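Local coordinates for protein putative beta-glucosidase (Bifidobacterium adolescentis, PDB 5WAB) that hydrolyses beta-glucosidic linkages as a glycoside hydrolase family 3 beta-glucosidase, and probably also releases terminal arabinopyranose from a ginsenoside, at residues Ala75-Ile86 with Tyr124-Glu135; Gly562-Ala570 with Thr619-Phe627. All coordinates share one frame; numbering follows the deposited sequence.

Interaction 1: residues Ala75-Ile86 with Tyr124-Glu135; sequences AGLSSSWNPELI and YWSEDPYLAGHE
Ile86 and Leu77 press against the six-membered end of the Trp125 indole, and this is the tightly packed part of the contact. Ile86 CD1 comes within 3.5 Å of Trp125 CZ3, and its CG2 lies near CH2 of the same ring. Leu77 CD2 runs alongside that end. Trp125 CB leaves its backbone away from Ala75-Ile86, but CG is turned beside the backbone N (chi1 -68°), which brings the far end of the indole back to the contact. Ile139 and Ala136, further along helix 129-144, also touch this indole.

Glu135 reaches in next to it with an extended chain. Its OE2 takes a weak bond from Trp81 N, 3.1 Å long and bent to 127°. The same OE2 is 2.8 Å from Ser78 O. Ser78 OG turns back to Ala74 O.

The Trp81 side chain crosses the Glu135 carboxylate obliquely, the two planes 71° apart. Leu131 CD1 sits over the face of the Trp81 six-membered ring, 3.7 Å from the centroid, as a CH-pi contact. Trp81 NE1 is bonded to Lys493 O.

The looser side lies at Pro83 and His134, which are both partly exposed. There Pro83 CG meets His134 O at 3.3 Å. Asn82 caps helix 83-99 through OD1 and Leu85 N. Asp128 OD2 caps helix 129-144 by accepting from Leu131 N, on its anti side and near the carboxylate plane. The arrangement joins two successive N-capped helix starts in the TIM-barrel-like N-terminal domain of family 3 glycoside hydrolases.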
loop_
_atom_site.group_PDB
_atom_site.type_symbol
_atom_site.label_atom_id
_atom_site.label_comp_id
_atom_site.label_asym_id
_atom_site.label_seq_id
_atom_site.Cartn_x
_atom_site.Cartn_y
_atom_site.Cartn_z
ATOM N N ALA A 75 -2.508 3.635 3.852
ATOM C CA ALA A 75 -1.356 4.239 4.520
ATOM C C ALA A 75 -1.341 3.917 6.006
ATOM O O ALA A 75 -0.274 3.913 6.632
ATOM C CB ALA A 75 -1.343 5.751 4.314
ATOM N N GLY A 76 -2.511 3.680 6.588
ATOM C CA GLY A 76 -2.609 3.230 7.960
ATOM C C GLY A 76 -2.577 1.720 8.059
ATOM O O GLY A 76 -1.790 1.163 8.829
ATOM N N LEU A 77 -3.419 1.045 7.270
ATOM C CA LEU A 77 -3.538 -0.405 7.381
ATOM C C LEU A 77 -2.240 -1.120 7.036
ATOM O O LEU A 77 -2.004 -2.229 7.527
ATOM C CB LEU A 77 -4.672 -0.914 6.482
ATOM C CG LEU A 77 -5.149 -2.346 6.751
ATOM C CD1 LEU A 77 -5.474 -2.516 8.230
ATOM C CD2 LEU A 77 -6.368 -2.676 5.915
ATOM N N SER A 78 -1.376 -0.495 6.239
ATOM C CA SER A 78 -0.077 -1.078 5.937
ATOM C C SER A 78 0.824 -1.180 7.156
ATOM O O SER A 78 1.838 -1.880 7.094
ATOM C CB SER A 78 0.620 -0.259 4.857
ATOM O OG SER A 78 0.799 1.086 5.273
ATOM N N SER A 79 0.493 -0.498 8.249
ATOM C CA SER A 79 1.262 -0.635 9.477
ATOM C C SER A 79 1.028 -1.969 10.172
ATOM O O SER A 79 1.801 -2.325 11.066
ATOM C CB SER A 79 0.921 0.515 10.427
ATOM O OG SER A 79 1.058 1.769 9.776
ATOM N N SER A 80 -0.015 -2.705 9.790
ATOM C CA SER A 80 -0.387 -3.937 10.481
ATOM C C SER A 80 0.527 -5.108 10.143
ATOM O O SER A 80 0.724 -5.987 10.990
ATOM C CB SER A 80 -1.829 -4.307 10.140
ATOM O OG SER A 80 -1.938 -4.613 8.760
ATOM N N TRP A 81 1.064 -5.156 8.919
ATOM C CA TRP A 81 1.848 -6.301 8.444
ATOM C C TRP A 81 1.094 -7.608 8.682
ATOM O O TRP A 81 1.678 -8.637 9.021
ATOM C CB TRP A 81 3.232 -6.337 9.106
ATOM C CG TRP A 81 4.121 -5.160 8.762
ATOM C CD1 TRP A 81 3.796 -3.836 8.850
ATOM C CD2 TRP A 81 5.488 -5.205 8.322
ATOM N NE1 TRP A 81 4.863 -3.058 8.470
ATOM C CE2 TRP A 81 5.914 -3.874 8.146
ATOM C CE3 TRP A 81 6.387 -6.242 8.053
ATOM C CZ2 TRP A 81 7.199 -3.552 7.712
ATOM C CZ3 TRP A 81 7.665 -5.918 7.626
ATOM C CH2 TRP A 81 8.057 -4.586 7.458
ATOM N N ASN A 82 -0.226 -7.561 8.497
ATOM C CA ASN A 82 -1.134 -8.633 8.906
ATOM C C ASN A 82 -2.030 -9.003 7.734
ATOM O O ASN A 82 -3.162 -8.512 7.624
ATOM C CB ASN A 82 -1.974 -8.216 10.117
ATOM C CG ASN A 82 -2.702 -9.387 10.760
ATOM O OD1 ASN A 82 -2.874 -10.444 10.145
ATOM N ND2 ASN A 82 -3.145 -9.199 12.001
ATOM N N PRO A 83 -1.550 -9.863 6.832
ATOM C CA PRO A 83 -2.385 -10.257 5.685
ATOM C C PRO A 83 -3.703 -10.891 6.080
ATOM O O PRO A 83 -4.710 -10.678 5.392
ATOM C CB PRO A 83 -1.487 -11.244 4.927
ATOM C CG PRO A 83 -0.089 -10.826 5.299
ATOM C CD PRO A 83 -0.176 -10.382 6.728
ATOM N N GLU A 84 -3.743 -11.641 7.180
ATOM C CA GLU A 84 -5.000 -12.263 7.577
ATOM C C GLU A 84 -6.032 -11.206 7.952
ATOM O O GLU A 84 -7.193 -11.292 7.543
ATOM C CB GLU A 84 -4.769 -13.233 8.741
ATOM C CG GLU A 84 -3.928 -14.469 8.403
ATOM C CD GLU A 84 -2.427 -14.182 8.415
ATOM O OE1 GLU A 84 -2.032 -13.098 8.888
ATOM O OE2 GLU A 84 -1.643 -15.036 7.954
ATOM N N LEU A 85 -5.617 -10.169 8.680
ATOM C CA LEU A 85 -6.544 -9.094 9.021
ATOM C C LEU A 85 -6.975 -8.317 7.782
ATOM O O LEU A 85 -8.147 -7.943 7.654
ATOM C CB LEU A 85 -5.902 -8.161 10.046
ATOM C CG LEU A 85 -6.623 -6.850 10.365
ATOM C CD1 LEU A 85 -7.954 -7.126 11.010
ATOM C CD2 LEU A 85 -5.757 -5.983 11.269
ATOM N N ILE A 86 -6.045 -8.078 6.851
ATOM C CA ILE A 86 -6.392 -7.410 5.600
ATOM C C ILE A 86 -7.343 -8.276 4.779
ATOM O O ILE A 86 -8.301 -7.774 4.175
ATOM C CB ILE A 86 -5.110 -7.069 4.822
ATOM C CG1 ILE A 86 -4.205 -6.165 5.668
ATOM C CG2 ILE A 86 -5.445 -6.463 3.456
ATOM C CD1 ILE A 86 -2.818 -5.985 5.108
ATOM N N TYR A 124 -2.179 4.010 -0.970
ATOM C CA TYR A 124 -1.227 2.953 -1.302
ATOM C C TYR A 124 -0.625 2.364 -0.028
ATOM O O TYR A 124 -0.890 2.825 1.082
ATOM C CB TYR A 124 -0.135 3.477 -2.241
ATOM C CG TYR A 124 -0.664 4.102 -3.514
ATOM C CD1 TYR A 124 -1.871 3.690 -4.060
ATOM C CD2 TYR A 124 0.042 5.107 -4.166
ATOM C CE1 TYR A 124 -2.358 4.258 -5.210
ATOM C CE2 TYR A 124 -0.439 5.681 -5.320
ATOM C CZ TYR A 124 -1.637 5.251 -5.836
ATOM O OH TYR A 124 -2.119 5.816 -6.981
ATOM N N TRP A 125 0.221 1.345 -0.199
ATOM C CA TRP A 125 0.628 0.503 0.922
ATOM C C TRP A 125 2.054 0.756 1.414
ATOM O O TRP A 125 2.254 0.943 2.616
ATOM C CB TRP A 125 0.433 -0.969 0.545
ATOM C CG TRP A 125 -1.023 -1.313 0.406
ATOM C CD1 TRP A 125 -1.813 -1.082 -0.680
ATOM C CD2 TRP A 125 -1.864 -1.950 1.380
ATOM N NE1 TRP A 125 -3.090 -1.524 -0.445
ATOM C CE2 TRP A 125 -3.149 -2.064 0.812
ATOM C CE3 TRP A 125 -1.655 -2.435 2.673
ATOM C CZ2 TRP A 125 -4.218 -2.643 1.492
ATOM C CZ3 TRP A 125 -2.722 -3.007 3.349
ATOM C CH2 TRP A 125 -3.985 -3.107 2.759
ATOM N N SER A 126 3.059 0.757 0.542
ATOM C CA SER A 126 4.426 0.835 1.046
ATOM C C SER A 126 5.350 1.426 -0.008
ATOM O O SER A 126 4.979 1.599 -1.170
ATOM C CB SER A 126 4.941 -0.543 1.487
ATOM O OG SER A 126 6.306 -0.495 1.869
ATOM N N GLU A 127 6.565 1.750 0.433
ATOM C CA GLU A 127 7.674 2.037 -0.464
ATOM C C GLU A 127 8.378 0.771 -0.922
ATOM O O GLU A 127 9.229 0.840 -1.814
ATOM C CB GLU A 127 8.697 2.940 0.231
ATOM C CG GLU A 127 9.506 2.221 1.313
ATOM C CD GLU A 127 10.309 3.158 2.201
ATOM O OE1 GLU A 127 9.805 4.248 2.539
ATOM O OE2 GLU A 127 11.456 2.808 2.549
ATOM N N ASP A 128 8.058 -0.377 -0.323
ATOM C CA ASP A 128 8.727 -1.629 -0.623
ATOM C C ASP A 128 7.812 -2.529 -1.436
ATOM O O ASP A 128 6.639 -2.686 -1.076
ATOM C CB ASP A 128 9.143 -2.341 0.662
ATOM C CG ASP A 128 9.856 -3.646 0.387
ATOM O OD1 ASP A 128 11.028 -3.574 -0.037
ATOM O OD2 ASP A 128 9.254 -4.729 0.570
ATOM N N PRO A 129 8.294 -3.132 -2.527
ATOM C CA PRO A 129 7.388 -3.963 -3.342
ATOM C C PRO A 129 6.915 -5.230 -2.642
ATOM O O PRO A 129 5.742 -5.598 -2.783
ATOM C CB PRO A 129 8.225 -4.265 -4.592
ATOM C CG PRO A 129 9.645 -4.127 -4.144
ATOM C CD PRO A 129 9.648 -3.045 -3.104
ATOM N N TYR A 130 7.779 -5.899 -1.873
ATOM C CA TYR A 130 7.376 -7.145 -1.220
ATOM C C TYR A 130 6.270 -6.901 -0.205
ATOM O O TYR A 130 5.293 -7.655 -0.137
ATOM C CB TYR A 130 8.572 -7.801 -0.534
ATOM C CG TYR A 130 8.270 -9.153 0.080
ATOM C CD1 TYR A 130 7.701 -9.250 1.344
ATOM C CD2 TYR A 130 8.588 -10.331 -0.580
ATOM C CE1 TYR A 130 7.429 -10.478 1.922
ATOM C CE2 TYR A 130 8.324 -11.567 -0.001
ATOM C CZ TYR A 130 7.742 -11.634 1.249
ATOM O OH TYR A 130 7.469 -12.855 1.832
ATOM N N LEU A 131 6.430 -5.869 0.624
ATOM C CA LEU A 131 5.427 -5.567 1.636
ATOM C C LEU A 131 4.091 -5.205 1.000
ATOM O O LEU A 131 3.035 -5.674 1.443
ATOM C CB LEU A 131 5.922 -4.426 2.522
ATOM C CG LEU A 131 5.035 -4.011 3.695
ATOM C CD1 LEU A 131 4.947 -5.125 4.733
ATOM C CD2 LEU A 131 5.536 -2.715 4.323
ATOM N N ALA A 132 4.116 -4.380 -0.049
ATOM C CA ALA A 132 2.872 -3.975 -0.697
ATOM C C ALA A 132 2.140 -5.174 -1.292
ATOM O O ALA A 132 0.915 -5.289 -1.166
ATOM C CB ALA A 132 3.160 -2.927 -1.774
ATOM N N GLY A 133 2.876 -6.081 -1.934
ATOM C CA GLY A 133 2.238 -7.229 -2.557
ATOM C C GLY A 133 1.686 -8.208 -1.538
ATOM O O GLY A 133 0.561 -8.697 -1.674
ATOM N N HIS A 134 2.472 -8.510 -0.503
ATOM C CA HIS A 134 2.041 -9.479 0.496
ATOM C C HIS A 134 1.036 -8.914 1.494
ATOM O O HIS A 134 0.445 -9.688 2.256
ATOM C CB HIS A 134 3.255 -10.048 1.227
ATOM C CG HIS A 134 4.088 -10.960 0.379
ATOM N ND1 HIS A 134 4.741 -10.533 -0.758
ATOM C CD2 HIS A 134 4.354 -12.282 0.491
ATOM C CE1 HIS A 134 5.379 -11.551 -1.306
ATOM N NE2 HIS A 134 5.164 -12.623 -0.565
ATOM N N GLU A 135 0.814 -7.601 1.495
ATOM C CA GLU A 135 -0.262 -7.012 2.286
ATOM C C GLU A 135 -1.538 -6.857 1.467
ATOM O O GLU A 135 -2.592 -7.385 1.836
ATOM C CB GLU A 135 0.174 -5.658 2.844
ATOM C CG GLU A 135 1.093 -5.759 4.036
ATOM C CD GLU A 135 1.363 -4.413 4.656
ATOM O OE1 GLU A 135 1.585 -3.447 3.896
ATOM O OE2 GLU A 135 1.334 -4.319 5.900
#

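Interaction 2: residues Gly562-Ala570 with Thr619-Phe627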
loop_
_atom_site.group_PDB
_atom_site.type_symbol
_atom_site.label_atom_id
_atom_site.label_comp_id
_atom_site.label_asym_id
_atom_site.label_seq_id
_atom_site.Cartn_x
_atom_site.Cartn_y
_atom_site.Cartn_z
ATOM N N GLY A 562 18.220 -26.036 -1.306
ATOM C CA GLY A 562 18.319 -26.346 -2.718
ATOM C C GLY A 562 19.534 -25.668 -3.303
ATOM O O GLY A 562 20.369 -25.130 -2.580
ATOM N N ALA A 563 19.645 -25.732 -4.630
ATOM C CA ALA A 563 20.754 -25.065 -5.302
ATOM C C ALA A 563 20.747 -23.565 -5.024
ATOM O O ALA A 563 21.809 -22.950 -4.885
ATOM C CB ALA A 563 20.703 -25.334 -6.805
ATOM N N ASN A 564 19.562 -22.955 -4.947
ATOM C CA ASN A 564 19.448 -21.509 -4.755
ATOM C C ASN A 564 18.263 -21.157 -3.864
ATOM O O ASN A 564 17.575 -20.153 -4.087
ATOM C CB ASN A 564 19.336 -20.776 -6.093
ATOM C CG ASN A 564 20.548 -20.977 -6.970
ATOM O OD1 ASN A 564 21.616 -20.434 -6.697
ATOM N ND2 ASN A 564 20.393 -21.764 -8.028
ATOM N N THR A 565 18.003 -21.969 -2.840
ATOM C CA THR A 565 16.938 -21.672 -1.891
ATOM C C THR A 565 17.429 -21.928 -0.475
ATOM O O THR A 565 18.329 -22.740 -0.239
ATOM C CB THR A 565 15.672 -22.501 -2.139
ATOM O OG1 THR A 565 15.987 -23.900 -2.068
ATOM C CG2 THR A 565 15.066 -22.163 -3.498
ATOM N N ALA A 566 16.791 -21.248 0.474
ATOM C CA ALA A 566 17.148 -21.365 1.875
ATOM C C ALA A 566 15.878 -21.345 2.712
ATOM O O ALA A 566 14.788 -21.028 2.227
ATOM C CB ALA A 566 18.102 -20.245 2.301
ATOM N N HIS A 567 16.031 -21.682 3.989
ATOM C CA HIS A 567 14.909 -21.743 4.913
ATOM C C HIS A 567 15.336 -21.154 6.246
ATOM O O HIS A 567 16.415 -21.468 6.755
ATOM C CB HIS A 567 14.420 -23.185 5.095
ATOM C CG HIS A 567 13.255 -23.313 6.022
ATOM N ND1 HIS A 567 13.380 -23.799 7.306
ATOM C CD2 HIS A 567 11.948 -23.002 5.861
ATOM C CE1 HIS A 567 12.197 -23.791 7.894
ATOM N NE2 HIS A 567 11.310 -23.311 7.038
ATOM N N VAL A 568 14.471 -20.335 6.832
ATOM C CA VAL A 568 14.788 -19.599 8.049
ATOM C C VAL A 568 13.941 -20.128 9.190
ATOM O O VAL A 568 12.734 -20.336 9.039
ATOM C CB VAL A 568 14.554 -18.093 7.879
ATOM C CG1 VAL A 568 15.073 -17.357 9.100
ATOM C CG2 VAL A 568 15.251 -17.611 6.639
ATOM N N THR A 569 14.569 -20.323 10.340
ATOM C CA THR A 569 13.859 -20.768 11.526
ATOM C C THR A 569 14.280 -19.879 12.683
ATOM O O THR A 569 15.477 -19.634 12.857
ATOM C CB THR A 569 14.207 -22.233 11.774
ATOM O OG1 THR A 569 14.104 -22.918 10.519
ATOM C CG2 THR A 569 13.251 -22.901 12.817
ATOM N N ALA A 570 13.311 -19.384 13.458
ATOM C CA ALA A 570 13.602 -18.497 14.578
ATOM C C ALA A 570 12.518 -18.605 15.645
ATOM O O ALA A 570 11.377 -18.975 15.360
ATOM C CB ALA A 570 13.728 -17.050 14.107
ATOM N N THR A 619 8.792 -19.752 10.897
ATOM C CA THR A 619 9.668 -20.122 9.797
ATOM C C THR A 619 9.417 -19.226 8.592
ATOM O O THR A 619 8.316 -18.704 8.402
ATOM C CB THR A 619 9.494 -21.596 9.380
ATOM O OG1 THR A 619 8.142 -21.821 8.972
ATOM C CG2 THR A 619 9.836 -22.531 10.533
ATOM N N PHE A 620 10.455 -19.072 7.771
ATOM C CA PHE A 620 10.385 -18.295 6.542
ATOM C C PHE A 620 10.977 -19.119 5.410
ATOM O O PHE A 620 12.080 -19.656 5.543
ATOM C CB PHE A 620 11.154 -16.971 6.670
ATOM C CG PHE A 620 10.717 -16.102 7.829
ATOM C CD1 PHE A 620 9.756 -15.118 7.657
ATOM C CD2 PHE A 620 11.294 -16.251 9.081
ATOM C CE1 PHE A 620 9.366 -14.314 8.717
ATOM C CE2 PHE A 620 10.910 -15.449 10.141
ATOM C CZ PHE A 620 9.948 -14.478 9.958
ATOM N N ASP A 621 10.239 -19.230 4.308
ATOM C CA ASP A 621 10.766 -19.798 3.075
ATOM C C ASP A 621 11.364 -18.676 2.234
ATOM O O ASP A 621 10.739 -17.628 2.053
ATOM C CB ASP A 621 9.662 -20.514 2.294
ATOM C CG ASP A 621 9.373 -21.908 2.825
ATOM O OD1 ASP A 621 10.278 -22.528 3.424
ATOM O OD2 ASP A 621 8.235 -22.388 2.637
ATOM N N LEU A 622 12.571 -18.897 1.725
ATOM C CA LEU A 622 13.254 -17.942 0.854
ATOM C C LEU A 622 13.475 -18.626 -0.489
ATOM O O LEU A 622 14.424 -19.398 -0.647
ATOM C CB LEU A 622 14.573 -17.481 1.468
ATOM C CG LEU A 622 14.484 -16.649 2.750
ATOM C CD1 LEU A 622 15.871 -16.282 3.281
ATOM C CD2 LEU A 622 13.654 -15.396 2.499
ATOM N N ASP A 623 12.597 -18.357 -1.454
ATOM C CA ASP A 623 12.728 -18.985 -2.759
ATOM C C ASP A 623 13.855 -18.319 -3.546
ATOM O O ASP A 623 14.555 -17.428 -3.054
ATOM C CB ASP A 623 11.407 -18.917 -3.525
ATOM C CG ASP A 623 10.908 -17.487 -3.729
ATOM O OD1 ASP A 623 11.679 -16.524 -3.537
ATOM O OD2 ASP A 623 9.724 -17.325 -4.091
ATOM N N GLU A 624 14.025 -18.749 -4.798
ATOM C CA GLU A 624 15.090 -18.190 -5.623
ATOM C C GLU A 624 14.907 -16.690 -5.844
ATOM O O GLU A 624 15.896 -15.961 -5.977
ATOM C CB GLU A 624 15.162 -18.931 -6.954
ATOM C CG GLU A 624 15.527 -20.396 -6.808
ATOM C CD GLU A 624 15.684 -21.087 -8.150
ATOM O OE1 GLU A 624 15.391 -20.451 -9.187
ATOM O OE2 GLU A 624 16.097 -22.268 -8.169
ATOM N N ARG A 625 13.659 -16.217 -5.911
ATOM C CA ARG A 625 13.406 -14.792 -6.088
ATOM C C ARG A 625 13.827 -13.958 -4.879
ATOM O O ARG A 625 13.999 -12.741 -5.010
ATOM C CB ARG A 625 11.931 -14.555 -6.404
ATOM C CG ARG A 625 11.543 -14.856 -7.855
ATOM C CD ARG A 625 12.054 -13.770 -8.801
ATOM N NE ARG A 625 11.481 -12.465 -8.477
ATOM C CZ ARG A 625 10.318 -12.019 -8.939
ATOM N NH1 ARG A 625 9.595 -12.768 -9.767
ATOM N NH2 ARG A 625 9.879 -10.820 -8.573
ATOM N N ALA A 626 14.009 -14.574 -3.710
ATOM C CA ALA A 626 14.520 -13.826 -2.567
ATOM C C ALA A 626 15.982 -13.445 -2.740
ATOM O O ALA A 626 16.475 -12.587 -2.000
ATOM C CB ALA A 626 14.352 -14.630 -1.279
ATOM N N PHE A 627 16.686 -14.078 -3.682
ATOM C CA PHE A 627 18.105 -13.839 -3.911
ATOM C C PHE A 627 18.405 -13.356 -5.323
ATOM O O PHE A 627 19.582 -13.239 -5.686
ATOM C CB PHE A 627 18.909 -15.114 -3.636
ATOM C CG PHE A 627 18.683 -15.688 -2.266
ATOM C CD1 PHE A 627 19.386 -15.205 -1.175
ATOM C CD2 PHE A 627 17.781 -16.722 -2.074
ATOM C CE1 PHE A 627 19.182 -15.727 0.081
ATOM C CE2 PHE A 627 17.573 -17.251 -0.818
ATOM C CZ PHE A 627 18.275 -16.754 0.262
HETATM O O HOH W 1 18.342 -23.129 -9.606
#
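Val568 and Phe620 form a hydrogen-bonded pair in the antiparallel sheet of the fibronectin type III-like domain. The strand axes lie 4.6 Å apart, with their directions 166° from each other. Val568 N gives to Phe620 O at 2.8 Å, and Phe620 N returns the bond to Val568 O at 2.9 Å. Ala566 and Leu622 repeat the pattern: Ala566 N bonds to Leu622 O, and Leu622 N to Ala566 O. All four backbone groups of each pair are thus used across the contact. His567 and Thr569 turn their backbone bonds the other way, to Ala559 and Asn557 of strand 551-560, so strand 566-574 is the middle one of three.

The side chains of Ala566, Val568, Phe620 and Leu622 fill the buried face. Val568 CB meets the Phe620 ring at its edge. Val568 CG2 touches Leu622 CD1 at 3.7 Å. Val646 of strand 642-648 packs on both Val568 and Leu622. Beyond the end of the strand, Phe627 CZ reaches Ala566 CB, and its ring meets Tyr644 edge-to-face.

The other face carries His567, Asp621, Thr569 and Thr619. His567 CG is anti to its backbone N (chi1 -179°), which brings the end of the imidazole nearer the partner strand. Asp621 OD1 lies near the ring plane, 3.0 Å from His567 CD2, and so faces a C-H. Thr619 CB approaches NE2 of the same ring.

At the turn end, Thr565 OG1 is bonded to Thr561 OG1. Asn564 ND2 gives to Gly665 O and also to a water at 2.9 Å. That water donates in turn to Glu624 OE2 at 2.8 Å.

In the fold
Interaction 1 is buried near the middle of the chain, about 5 Å from its centre. Interaction 2 lies about 25 Å from that centre. The two contacts are about 21 Å apart between centres and about 6 Å between nearest atoms, and they do not touch. They follow one another along the chain. Strand 601-610 comes between them: Phe605 touches Leu131 and Tyr130 of interaction 1, while Arg606 and Lys603 meet Phe620 and Leu622 of interaction 2. Arg606 also forms a salt bridge with Glu84. Strand 601-610 thus brings the fibronectin-like sandwich against the N-terminal domain. Neither contact includes a bound ligand.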